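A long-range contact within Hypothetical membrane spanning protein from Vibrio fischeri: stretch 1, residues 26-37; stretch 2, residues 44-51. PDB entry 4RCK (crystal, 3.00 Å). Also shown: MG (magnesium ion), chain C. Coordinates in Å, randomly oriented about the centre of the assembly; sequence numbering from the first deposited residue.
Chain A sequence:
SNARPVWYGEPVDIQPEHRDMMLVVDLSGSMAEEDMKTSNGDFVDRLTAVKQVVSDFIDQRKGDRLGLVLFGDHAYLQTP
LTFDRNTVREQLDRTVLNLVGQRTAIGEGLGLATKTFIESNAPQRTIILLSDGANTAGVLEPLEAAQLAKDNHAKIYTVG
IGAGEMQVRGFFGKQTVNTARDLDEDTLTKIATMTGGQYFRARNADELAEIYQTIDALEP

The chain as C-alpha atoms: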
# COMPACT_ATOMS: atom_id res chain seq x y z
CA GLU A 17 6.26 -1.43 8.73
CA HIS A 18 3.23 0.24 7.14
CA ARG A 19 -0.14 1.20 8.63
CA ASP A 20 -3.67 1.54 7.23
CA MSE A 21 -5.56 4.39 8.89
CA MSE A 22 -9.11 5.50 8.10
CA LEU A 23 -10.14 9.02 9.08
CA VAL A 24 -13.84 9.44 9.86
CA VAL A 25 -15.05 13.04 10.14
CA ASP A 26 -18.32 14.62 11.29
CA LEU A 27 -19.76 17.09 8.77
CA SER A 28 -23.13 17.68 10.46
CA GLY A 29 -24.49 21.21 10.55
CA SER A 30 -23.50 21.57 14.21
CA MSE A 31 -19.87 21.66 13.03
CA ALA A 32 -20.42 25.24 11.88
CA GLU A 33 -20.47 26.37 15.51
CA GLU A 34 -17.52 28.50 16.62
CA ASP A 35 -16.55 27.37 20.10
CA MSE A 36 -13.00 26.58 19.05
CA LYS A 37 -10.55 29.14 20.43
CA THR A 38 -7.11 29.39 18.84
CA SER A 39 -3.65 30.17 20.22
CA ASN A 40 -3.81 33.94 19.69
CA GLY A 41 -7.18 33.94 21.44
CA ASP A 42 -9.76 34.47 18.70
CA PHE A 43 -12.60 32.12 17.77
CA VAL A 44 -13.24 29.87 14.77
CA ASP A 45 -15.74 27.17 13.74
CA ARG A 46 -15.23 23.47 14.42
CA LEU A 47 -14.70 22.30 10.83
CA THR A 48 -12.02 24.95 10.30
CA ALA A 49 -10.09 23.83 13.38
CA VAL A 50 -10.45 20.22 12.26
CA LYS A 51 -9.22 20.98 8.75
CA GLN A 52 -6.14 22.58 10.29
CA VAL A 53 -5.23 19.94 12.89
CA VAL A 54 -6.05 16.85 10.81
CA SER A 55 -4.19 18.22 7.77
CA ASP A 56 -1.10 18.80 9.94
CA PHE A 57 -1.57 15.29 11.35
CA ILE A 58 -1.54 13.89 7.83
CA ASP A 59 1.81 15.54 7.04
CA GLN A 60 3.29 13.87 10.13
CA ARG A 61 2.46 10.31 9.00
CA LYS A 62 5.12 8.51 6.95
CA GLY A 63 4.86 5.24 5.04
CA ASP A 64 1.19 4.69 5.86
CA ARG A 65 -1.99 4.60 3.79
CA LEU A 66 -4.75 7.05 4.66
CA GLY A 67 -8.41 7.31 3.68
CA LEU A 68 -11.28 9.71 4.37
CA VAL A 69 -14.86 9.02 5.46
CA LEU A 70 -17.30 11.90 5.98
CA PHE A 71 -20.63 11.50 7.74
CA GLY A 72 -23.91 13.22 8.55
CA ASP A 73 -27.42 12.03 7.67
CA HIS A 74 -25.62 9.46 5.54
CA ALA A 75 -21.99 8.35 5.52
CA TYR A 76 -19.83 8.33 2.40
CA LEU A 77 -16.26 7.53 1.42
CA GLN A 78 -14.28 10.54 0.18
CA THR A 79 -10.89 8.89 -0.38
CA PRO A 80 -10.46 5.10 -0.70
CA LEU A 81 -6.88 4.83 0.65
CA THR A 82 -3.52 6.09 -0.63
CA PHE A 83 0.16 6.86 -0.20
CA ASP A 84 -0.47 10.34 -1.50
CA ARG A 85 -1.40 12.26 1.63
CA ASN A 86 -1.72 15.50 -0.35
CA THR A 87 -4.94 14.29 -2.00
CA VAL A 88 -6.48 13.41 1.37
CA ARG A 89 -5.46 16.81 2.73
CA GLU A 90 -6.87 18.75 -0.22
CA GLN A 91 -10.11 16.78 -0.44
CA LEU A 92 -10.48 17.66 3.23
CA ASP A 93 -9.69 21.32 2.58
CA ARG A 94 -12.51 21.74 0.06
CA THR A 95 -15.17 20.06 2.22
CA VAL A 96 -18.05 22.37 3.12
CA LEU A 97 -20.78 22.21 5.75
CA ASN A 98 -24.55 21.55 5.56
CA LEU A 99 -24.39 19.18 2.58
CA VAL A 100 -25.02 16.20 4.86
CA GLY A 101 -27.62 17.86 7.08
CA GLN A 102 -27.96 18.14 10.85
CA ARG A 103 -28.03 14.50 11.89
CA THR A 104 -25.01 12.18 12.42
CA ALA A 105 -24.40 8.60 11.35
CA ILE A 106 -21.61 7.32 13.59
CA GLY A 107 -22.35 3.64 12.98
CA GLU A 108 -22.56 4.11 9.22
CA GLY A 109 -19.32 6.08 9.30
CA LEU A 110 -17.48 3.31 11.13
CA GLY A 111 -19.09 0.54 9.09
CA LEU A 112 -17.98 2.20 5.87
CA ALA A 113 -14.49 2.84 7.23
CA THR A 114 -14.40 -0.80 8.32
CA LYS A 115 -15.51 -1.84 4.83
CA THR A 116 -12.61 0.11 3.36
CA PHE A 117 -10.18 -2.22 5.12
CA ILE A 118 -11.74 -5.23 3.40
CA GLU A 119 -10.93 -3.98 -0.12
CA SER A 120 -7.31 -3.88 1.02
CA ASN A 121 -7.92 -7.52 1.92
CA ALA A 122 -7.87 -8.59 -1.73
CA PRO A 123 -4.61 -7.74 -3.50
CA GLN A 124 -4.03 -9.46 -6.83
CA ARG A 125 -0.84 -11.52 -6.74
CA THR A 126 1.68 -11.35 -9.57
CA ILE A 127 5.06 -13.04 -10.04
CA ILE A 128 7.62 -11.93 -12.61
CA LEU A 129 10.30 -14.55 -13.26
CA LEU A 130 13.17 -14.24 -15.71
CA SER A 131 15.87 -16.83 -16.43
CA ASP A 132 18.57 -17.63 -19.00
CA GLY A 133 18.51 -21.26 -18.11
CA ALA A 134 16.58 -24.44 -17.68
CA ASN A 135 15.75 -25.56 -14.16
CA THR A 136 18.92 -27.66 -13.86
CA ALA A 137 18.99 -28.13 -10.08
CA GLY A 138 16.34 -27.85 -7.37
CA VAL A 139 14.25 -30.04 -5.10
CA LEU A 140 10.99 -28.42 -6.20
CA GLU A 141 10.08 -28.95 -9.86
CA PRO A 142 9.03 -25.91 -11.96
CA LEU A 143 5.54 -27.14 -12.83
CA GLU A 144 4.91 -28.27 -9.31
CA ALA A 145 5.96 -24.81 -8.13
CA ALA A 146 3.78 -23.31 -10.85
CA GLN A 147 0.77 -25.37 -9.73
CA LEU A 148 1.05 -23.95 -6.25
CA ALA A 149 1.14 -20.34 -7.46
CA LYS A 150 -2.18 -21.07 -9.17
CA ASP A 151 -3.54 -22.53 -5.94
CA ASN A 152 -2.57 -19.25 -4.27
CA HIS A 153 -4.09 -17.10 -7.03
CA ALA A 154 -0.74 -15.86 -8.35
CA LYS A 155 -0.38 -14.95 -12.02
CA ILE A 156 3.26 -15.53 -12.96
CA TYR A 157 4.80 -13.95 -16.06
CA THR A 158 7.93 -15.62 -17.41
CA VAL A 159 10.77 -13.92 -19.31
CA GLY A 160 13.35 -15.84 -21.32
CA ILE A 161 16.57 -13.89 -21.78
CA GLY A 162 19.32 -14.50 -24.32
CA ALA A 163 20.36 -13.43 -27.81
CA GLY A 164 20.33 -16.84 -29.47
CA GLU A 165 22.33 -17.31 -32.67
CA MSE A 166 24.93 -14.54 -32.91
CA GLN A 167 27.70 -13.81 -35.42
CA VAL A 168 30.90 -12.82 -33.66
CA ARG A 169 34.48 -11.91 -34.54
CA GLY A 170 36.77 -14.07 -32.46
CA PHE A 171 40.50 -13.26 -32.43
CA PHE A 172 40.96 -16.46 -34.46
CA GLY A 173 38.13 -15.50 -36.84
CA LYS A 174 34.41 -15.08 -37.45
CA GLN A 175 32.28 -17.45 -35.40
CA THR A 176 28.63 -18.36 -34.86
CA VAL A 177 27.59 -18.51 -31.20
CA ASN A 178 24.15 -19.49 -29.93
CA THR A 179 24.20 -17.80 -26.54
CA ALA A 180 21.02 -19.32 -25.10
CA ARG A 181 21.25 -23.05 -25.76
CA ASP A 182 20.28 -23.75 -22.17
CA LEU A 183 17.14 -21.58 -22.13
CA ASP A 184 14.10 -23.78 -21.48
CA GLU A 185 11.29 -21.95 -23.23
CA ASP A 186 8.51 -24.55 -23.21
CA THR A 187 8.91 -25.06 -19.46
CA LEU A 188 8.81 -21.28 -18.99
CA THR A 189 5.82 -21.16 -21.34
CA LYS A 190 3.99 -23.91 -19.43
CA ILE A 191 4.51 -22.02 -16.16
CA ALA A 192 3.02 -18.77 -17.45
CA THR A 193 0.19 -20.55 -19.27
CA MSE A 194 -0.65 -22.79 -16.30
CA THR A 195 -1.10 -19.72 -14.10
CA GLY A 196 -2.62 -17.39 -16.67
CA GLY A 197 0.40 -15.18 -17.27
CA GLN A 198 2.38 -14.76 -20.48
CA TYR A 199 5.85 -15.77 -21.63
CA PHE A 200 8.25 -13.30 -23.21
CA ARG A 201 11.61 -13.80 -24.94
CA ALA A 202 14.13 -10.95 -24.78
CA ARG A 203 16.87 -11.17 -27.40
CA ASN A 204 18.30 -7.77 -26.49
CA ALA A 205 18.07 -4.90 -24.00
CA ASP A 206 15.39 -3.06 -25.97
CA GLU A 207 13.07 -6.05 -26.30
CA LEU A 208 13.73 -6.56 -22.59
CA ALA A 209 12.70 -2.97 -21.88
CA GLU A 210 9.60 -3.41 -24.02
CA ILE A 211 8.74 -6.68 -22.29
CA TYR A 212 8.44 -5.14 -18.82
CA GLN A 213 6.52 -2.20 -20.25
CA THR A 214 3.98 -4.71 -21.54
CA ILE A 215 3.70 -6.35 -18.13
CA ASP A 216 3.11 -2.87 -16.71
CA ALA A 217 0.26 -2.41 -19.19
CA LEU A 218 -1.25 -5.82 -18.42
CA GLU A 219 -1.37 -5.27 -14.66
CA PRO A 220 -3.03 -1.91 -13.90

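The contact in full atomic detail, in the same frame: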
# COMPACT_ATOMS: atom_id res chain seq x y z
N ASP A 26 -16.98 14.07 11.16
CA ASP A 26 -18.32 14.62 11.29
C ASP A 26 -18.50 15.90 10.48
O ASP A 26 -17.77 16.87 10.67
CB ASP A 26 -18.61 14.90 12.77
CG ASP A 26 -20.09 15.10 13.07
OD1 ASP A 26 -20.81 15.65 12.21
OD2 ASP A 26 -20.51 14.72 14.17
N LEU A 27 -19.48 15.90 9.58
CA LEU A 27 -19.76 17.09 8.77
C LEU A 27 -21.14 17.68 9.04
O LEU A 27 -21.62 18.54 8.29
CB LEU A 27 -19.62 16.76 7.28
CG LEU A 27 -18.22 16.75 6.67
CD1 LEU A 27 -18.30 16.74 5.15
CD2 LEU A 27 -17.39 17.93 7.16
N SER A 28 -21.78 17.22 10.11
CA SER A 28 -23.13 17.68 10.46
C SER A 28 -23.16 19.18 10.68
O SER A 28 -22.14 19.79 11.01
CB SER A 28 -23.64 16.97 11.72
OG SER A 28 -23.01 17.46 12.89
N GLY A 29 -24.33 19.77 10.50
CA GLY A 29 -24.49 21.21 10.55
C GLY A 29 -24.02 21.86 11.84
O GLY A 29 -23.72 23.05 11.86
N SER A 30 -23.96 21.08 12.91
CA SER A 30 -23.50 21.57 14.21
C SER A 30 -22.00 21.89 14.21
O SER A 30 -21.49 22.54 15.12
CB SER A 30 -23.83 20.56 15.32
OG SER A 30 -23.54 19.23 14.93
N MSE A 31 -21.31 21.42 13.18
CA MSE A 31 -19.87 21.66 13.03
C MSE A 31 -19.57 23.09 12.62
O MSE A 31 -18.41 23.49 12.58
CB MSE A 31 -19.27 20.70 12.00
CG MSE A 31 -19.20 19.24 12.45
SE MSE A 31 -17.83 18.94 13.80
CE MSE A 31 -16.27 19.51 12.79
N ALA A 32 -20.61 23.86 12.30
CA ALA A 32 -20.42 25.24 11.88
C ALA A 32 -20.33 26.18 13.08
O ALA A 32 -20.04 27.36 12.94
CB ALA A 32 -21.56 25.67 10.96
N GLU A 33 -20.59 25.62 14.26
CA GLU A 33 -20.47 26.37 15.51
C GLU A 33 -19.03 26.77 15.77
O GLU A 33 -18.11 25.98 15.55
CB GLU A 33 -21.02 25.55 16.68
CG GLU A 33 -21.00 26.27 18.01
CD GLU A 33 -22.23 27.13 18.22
OE1 GLU A 33 -23.18 27.03 17.41
OE2 GLU A 33 -22.25 27.89 19.21
N GLU A 34 -18.84 27.99 16.25
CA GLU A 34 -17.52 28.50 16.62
C GLU A 34 -17.34 28.52 18.13
O GLU A 34 -17.62 29.52 18.77
CB GLU A 34 -17.30 29.92 16.08
CG GLU A 34 -17.90 30.20 14.71
CD GLU A 34 -17.60 31.61 14.27
OE1 GLU A 34 -17.36 32.47 15.14
OE2 GLU A 34 -17.60 31.86 13.05
N ASP A 35 -16.88 27.41 18.68
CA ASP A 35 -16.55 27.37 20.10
C ASP A 35 -15.06 27.11 20.25
O ASP A 35 -14.51 27.12 21.35
CB ASP A 35 -17.37 26.29 20.81
CG ASP A 35 -17.48 25.02 20.00
OD1 ASP A 35 -17.28 25.07 18.76
OD2 ASP A 35 -17.78 23.96 20.59
N MSE A 36 -14.42 26.90 19.11
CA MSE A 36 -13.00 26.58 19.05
C MSE A 36 -12.13 27.82 19.10
O MSE A 36 -12.03 28.57 18.12
CB MSE A 36 -12.70 25.77 17.79
CG MSE A 36 -13.37 24.41 17.75
SE MSE A 36 -12.81 23.28 19.24
CE MSE A 36 -14.43 23.35 20.32
N LYS A 37 -11.48 28.03 20.24
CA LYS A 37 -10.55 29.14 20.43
C LYS A 37 -9.14 28.75 20.00
O LYS A 37 -8.69 27.64 20.27
CB LYS A 37 -10.54 29.58 21.89
CG LYS A 37 -9.70 30.80 22.18
CD LYS A 37 -9.55 31.01 23.67
CE LYS A 37 -8.76 29.87 24.30
NZ LYS A 37 -7.38 29.80 23.74
N VAL A 44 -13.06 30.42 16.11
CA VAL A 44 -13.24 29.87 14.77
C VAL A 44 -14.12 28.61 14.84
O VAL A 44 -14.17 27.95 15.87
CB VAL A 44 -11.88 29.55 14.11
CG1 VAL A 44 -11.26 28.29 14.72
CG2 VAL A 44 -12.02 29.41 12.61
N ASP A 45 -14.80 28.30 13.75
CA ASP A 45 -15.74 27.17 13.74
C ASP A 45 -15.03 25.82 13.79
O ASP A 45 -13.84 25.72 13.51
CB ASP A 45 -16.65 27.24 12.51
CG ASP A 45 -15.87 27.25 11.21
OD1 ASP A 45 -15.49 26.16 10.74
OD2 ASP A 45 -15.66 28.34 10.65
N ARG A 46 -15.79 24.79 14.15
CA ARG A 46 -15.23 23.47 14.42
C ARG A 46 -14.58 22.83 13.20
O ARG A 46 -13.49 22.26 13.31
CB ARG A 46 -16.32 22.54 14.97
CG ARG A 46 -16.82 22.93 16.35
CD ARG A 46 -18.09 22.16 16.72
NE ARG A 46 -18.54 22.47 18.08
CZ ARG A 46 -19.71 22.09 18.58
NH1 ARG A 46 -20.03 22.42 19.83
NH2 ARG A 46 -20.55 21.38 17.85
N LEU A 47 -15.23 22.91 12.05
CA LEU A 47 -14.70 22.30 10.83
C LEU A 47 -13.37 22.93 10.42
O LEU A 47 -12.47 22.25 9.93
CB LEU A 47 -15.70 22.41 9.68
CG LEU A 47 -15.24 21.82 8.35
CD1 LEU A 47 -14.90 20.34 8.51
CD2 LEU A 47 -16.27 22.03 7.26
N THR A 48 -13.25 24.24 10.63
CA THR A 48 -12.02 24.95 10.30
C THR A 48 -10.86 24.45 11.15
O THR A 48 -9.77 24.18 10.64
CB THR A 48 -12.16 26.47 10.49
OG1 THR A 48 -13.27 26.94 9.72
CG2 THR A 48 -10.89 27.17 10.03
N ALA A 49 -11.10 24.33 12.46
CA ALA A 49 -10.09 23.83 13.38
C ALA A 49 -9.69 22.41 13.02
O ALA A 49 -8.51 22.06 13.05
CB ALA A 49 -10.60 23.89 14.81
N VAL A 50 -10.68 21.60 12.66
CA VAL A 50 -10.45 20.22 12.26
C VAL A 50 -9.61 20.13 11.00
O VAL A 50 -8.64 19.38 10.95
CB VAL A 50 -11.78 19.49 12.04
CG1 VAL A 50 -11.55 18.14 11.37
CG2 VAL A 50 -12.52 19.32 13.36
N LYS A 51 -9.99 20.91 9.99
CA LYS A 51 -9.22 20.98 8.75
C LYS A 51 -7.75 21.26 9.03
O LYS A 51 -6.88 20.60 8.49
CB LYS A 51 -9.78 22.06 7.82
CG LYS A 51 -11.07 21.70 7.14
CD LYS A 51 -11.50 22.80 6.18
CE LYS A 51 -12.79 22.44 5.46
NZ LYS A 51 -13.16 23.46 4.45
MG MG C . -24.34 17.20 15.05

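Stretch 1 runs through a 3-10 turn that holds part of a metal site and into a short strand, and stretch 2 lies against it as a strand residue followed by the start of a helix. Asp 26 OD1 accepts from Ser 28 N (2.8 Å) and Ser 28 OG (2.9 Å), steadying the start of the 3-10 turn, where Ser 28 OG and Ser 30 OG bind magnesium at 2.5 and 2.2 Å. Leu 27 leaves the backbone sideways, but its end comes nearer the helix, where Leu 27 CD2 meets Leu 47 CD1 at 3.7 Å. Met 31, a selenomethionine, is long and flexible enough to bring its CE within 3.8 Å of Val 50 CG2. Met 31 O accepts from Leu 47 N (3.3 Å), and Glu 33 O accepts from Arg 46 N (3.0 Å); amides in a helix's first turn lack partners within the helix, so these carbonyls supply them. Glu 33 CB lies over one face of the Arg 46 guanidinium. Asp 45, the N-cap, similarly serves Thr 48 N through OD1 (3.0 Å). Asp 35 carries the charge that Arg 46 needs in this buried setting: Asp 35 OD2 forms a salt bridge with Arg 46 NH1 (2.8 Å), and OD1 accepts from NE (3.0 Å). Finally, Met 36 pairs antiparallel with Val 44, whose N donates to Met 36 O (2.9 Å); the return bond is weak. Met 36 CG also packs on Ala 49 CB (4.1 Å), a methyl that points toward stretch 1 and gives the apolar chain a matching surface.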